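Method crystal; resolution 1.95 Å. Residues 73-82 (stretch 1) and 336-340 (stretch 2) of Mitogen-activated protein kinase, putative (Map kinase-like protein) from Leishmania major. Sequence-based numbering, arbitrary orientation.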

# COMPACT_ATOMS: atom_id res chain seq x y z
N CYS A 73 -18.78 -6.31 7.66
CA CYS A 73 -18.11 -6.73 8.89
C CYS A 73 -16.84 -7.51 8.53
O CYS A 73 -15.76 -7.18 9.06
CB CYS A 73 -19.04 -7.55 9.78
SG CYS A 73 -18.38 -7.90 11.43
N LYS A 74 -16.95 -8.48 7.59
CA LYS A 74 -15.86 -9.31 7.08
C LYS A 74 -14.77 -8.47 6.41
O LYS A 74 -13.58 -8.73 6.62
CB LYS A 74 -16.39 -10.39 6.11
CG LYS A 74 -15.37 -11.48 5.76
CD LYS A 74 -16.03 -12.84 5.54
CE LYS A 74 -16.52 -13.08 4.12
NZ LYS A 74 -15.41 -13.41 3.19
N ARG A 75 -15.17 -7.47 5.60
CA ARG A 75 -14.25 -6.56 4.92
C ARG A 75 -13.39 -5.80 5.95
O ARG A 75 -12.17 -5.76 5.81
CB ARG A 75 -15.03 -5.58 4.03
CG ARG A 75 -14.20 -4.42 3.48
CD ARG A 75 -15.05 -3.40 2.75
NE ARG A 75 -14.45 -3.01 1.47
CZ ARG A 75 -14.59 -3.68 0.34
NH1 ARG A 75 -15.31 -4.80 0.30
NH2 ARG A 75 -14.01 -3.25 -0.77
N VAL A 76 -14.03 -5.23 6.99
CA VAL A 76 -13.34 -4.48 8.05
C VAL A 76 -12.46 -5.41 8.93
O VAL A 76 -11.34 -5.03 9.28
CB VAL A 76 -14.28 -3.55 8.87
CG1 VAL A 76 -13.48 -2.60 9.75
CG2 VAL A 76 -15.18 -2.74 7.94
N LEU A 77 -12.96 -6.64 9.23
CA LEU A 77 -12.21 -7.62 10.02
C LEU A 77 -10.91 -8.00 9.30
O LEU A 77 -9.86 -8.07 9.94
CB LEU A 77 -13.06 -8.88 10.31
CG LEU A 77 -12.38 -9.94 11.19
CD1 LEU A 77 -11.98 -9.37 12.55
CD2 LEU A 77 -13.24 -11.18 11.33
N ARG A 78 -10.97 -8.17 7.97
CA ARG A 78 -9.78 -8.48 7.17
C ARG A 78 -8.77 -7.31 7.18
O ARG A 78 -7.57 -7.55 7.33
CB ARG A 78 -10.16 -8.87 5.74
CG ARG A 78 -8.99 -9.58 5.04
CD ARG A 78 -9.32 -10.13 3.67
NE ARG A 78 -8.19 -10.91 3.14
CZ ARG A 78 -7.14 -10.40 2.51
NH1 ARG A 78 -7.05 -9.09 2.30
NH2 ARG A 78 -6.17 -11.19 2.07
N GLU A 79 -9.25 -6.06 7.06
CA GLU A 79 -8.37 -4.89 7.10
C GLU A 79 -7.67 -4.80 8.46
O GLU A 79 -6.49 -4.47 8.54
CB GLU A 79 -9.19 -3.60 6.86
CG GLU A 79 -9.79 -3.47 5.48
CD GLU A 79 -10.49 -2.15 5.19
OE1 GLU A 79 -10.44 -1.24 6.05
OE2 GLU A 79 -11.07 -2.02 4.09
N ILE A 80 -8.41 -5.10 9.52
CA ILE A 80 -7.93 -5.06 10.90
C ILE A 80 -6.94 -6.17 11.19
O ILE A 80 -5.90 -5.92 11.78
CB ILE A 80 -9.15 -4.99 11.88
CG1 ILE A 80 -9.47 -3.55 12.22
CG2 ILE A 80 -9.03 -5.87 13.14
CD1 ILE A 80 -9.96 -2.71 11.06
N ARG A 81 -7.29 -7.40 10.80
CA ARG A 81 -6.42 -8.56 10.99
C ARG A 81 -5.07 -8.36 10.29
O ARG A 81 -4.04 -8.69 10.86
CB ARG A 81 -7.12 -9.85 10.50
CG ARG A 81 -8.24 -10.33 11.47
CD ARG A 81 -8.30 -11.84 11.62
NE ARG A 81 -6.96 -12.40 11.78
CZ ARG A 81 -6.45 -13.38 11.05
NH1 ARG A 81 -7.21 -14.00 10.15
NH2 ARG A 81 -5.20 -13.77 11.23
N LEU A 82 -5.08 -7.76 9.07
CA LEU A 82 -3.86 -7.48 8.30
C LEU A 82 -3.01 -6.45 8.98
O LEU A 82 -1.79 -6.64 9.05
CB LEU A 82 -4.20 -7.04 6.88
CG LEU A 82 -4.26 -8.15 5.87
CD1 LEU A 82 -4.89 -7.68 4.59
CD2 LEU A 82 -2.87 -8.73 5.62
N ARG A 336 3.14 -16.48 7.80
CA ARG A 336 2.14 -16.37 6.76
C ARG A 336 0.79 -15.92 7.29
O ARG A 336 0.30 -16.45 8.29
CB ARG A 336 2.11 -17.68 5.96
CG ARG A 336 1.06 -17.79 4.87
CD ARG A 336 1.34 -19.00 4.02
NE ARG A 336 2.50 -18.77 3.14
CZ ARG A 336 2.42 -18.19 1.94
NH1 ARG A 336 1.25 -17.78 1.46
NH2 ARG A 336 3.52 -17.99 1.23
N PHE A 337 0.21 -14.88 6.64
CA PHE A 337 -1.12 -14.39 7.00
C PHE A 337 -2.17 -15.37 6.44
O PHE A 337 -2.05 -15.84 5.30
CB PHE A 337 -1.36 -12.96 6.45
CG PHE A 337 -2.74 -12.42 6.73
CD1 PHE A 337 -3.10 -11.98 8.01
CD2 PHE A 337 -3.71 -12.40 5.73
CE1 PHE A 337 -4.38 -11.50 8.26
CE2 PHE A 337 -4.99 -11.90 5.99
CZ PHE A 337 -5.33 -11.49 7.26
N HIS A 338 -3.15 -15.72 7.28
CA HIS A 338 -4.26 -16.60 6.92
C HIS A 338 -5.55 -15.92 7.35
O HIS A 338 -5.66 -15.46 8.49
CB HIS A 338 -4.16 -17.98 7.61
CG HIS A 338 -2.97 -18.80 7.19
ND1 HIS A 338 -1.92 -19.04 8.06
CD2 HIS A 338 -2.72 -19.42 6.02
CE1 HIS A 338 -1.06 -19.79 7.39
NE2 HIS A 338 -1.49 -20.04 6.15
N PHE A 339 -6.49 -15.82 6.44
CA PHE A 339 -7.83 -15.32 6.75
C PHE A 339 -8.82 -16.38 6.25
O PHE A 339 -8.78 -16.77 5.08
CB PHE A 339 -8.11 -13.93 6.14
CG PHE A 339 -9.41 -13.31 6.63
CD1 PHE A 339 -9.42 -12.47 7.74
CD2 PHE A 339 -10.61 -13.59 6.00
CE1 PHE A 339 -10.62 -11.91 8.21
CE2 PHE A 339 -11.81 -13.03 6.46
CZ PHE A 339 -11.81 -12.19 7.56
N ASP A 340 -9.65 -16.90 7.18
CA ASP A 340 -10.65 -17.91 6.83
C ASP A 340 -11.88 -17.18 6.27
O ASP A 340 -12.62 -16.55 7.02
CB ASP A 340 -10.99 -18.80 8.05
CG ASP A 340 -11.68 -20.11 7.72
OD1 ASP A 340 -12.60 -20.10 6.88
OD2 ASP A 340 -11.33 -21.14 8.34
O HOH W 1 -3.14 -15.38 10.14

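An extended segment lies against one side of a helix and grips it through alternate residues. Phe337 and Phe339 point their CA-to-CB bonds toward the helix, while that of His338 between them points away, and its contribution is through the backbone. Both phenylalanines use chi1 near t, with chi2 at 76° and 92°, which carries each ring out from the extended backbone and onto the helix surface. Together the two stretches bury 448 Å²; Phe339 and Phe337 are the residues most covered, at 129 and 98 Å².

Each ring finds a different aliphatic cover. Leu82, with chi1 at -92° and chi2 t, brings its end closer than its sideways CA-to-CB bond would suggest: CD2 sits 3.7 Å from the centroid of the Phe337 ring, almost on the ring normal, a CH-pi contact. One turn earlier, Arg78 is extended, t at chi1, chi2 and chi3, so its methylenes run over the face of Phe339, with CG 4.1 Å from the centroid of that ring. The same extension carries its guanidinium on to Phe337, where Arg78 NH2 lies 4.2 Å from Phe337 CE2, at the ring edge. Leu77 CG (4.0 Å from Phe339 CE1) and Lys74 CG (3.9 Å from Phe339 CE2) border the edge of the second ring; for lysine, the aliphatic stem does the packing.

Arg81 supplies the polar clasp. Its chain is bent, m at chi1, -141° at chi2 and p at chi3, and its guanidinium has Phe337 CE1 over one face while its edge meets the backbone of His338. Arg81 NH1 donates to His338 O at 2.7 Å; a weak second bond runs from Arg81 NH2 to the same His338 O at 3.3 Å. Water 1 accepts from Arg81 NH2 (2.8 Å) and His338 N (2.9 Å), so one arginine engages both polar backbone atoms of His338, directly or through water.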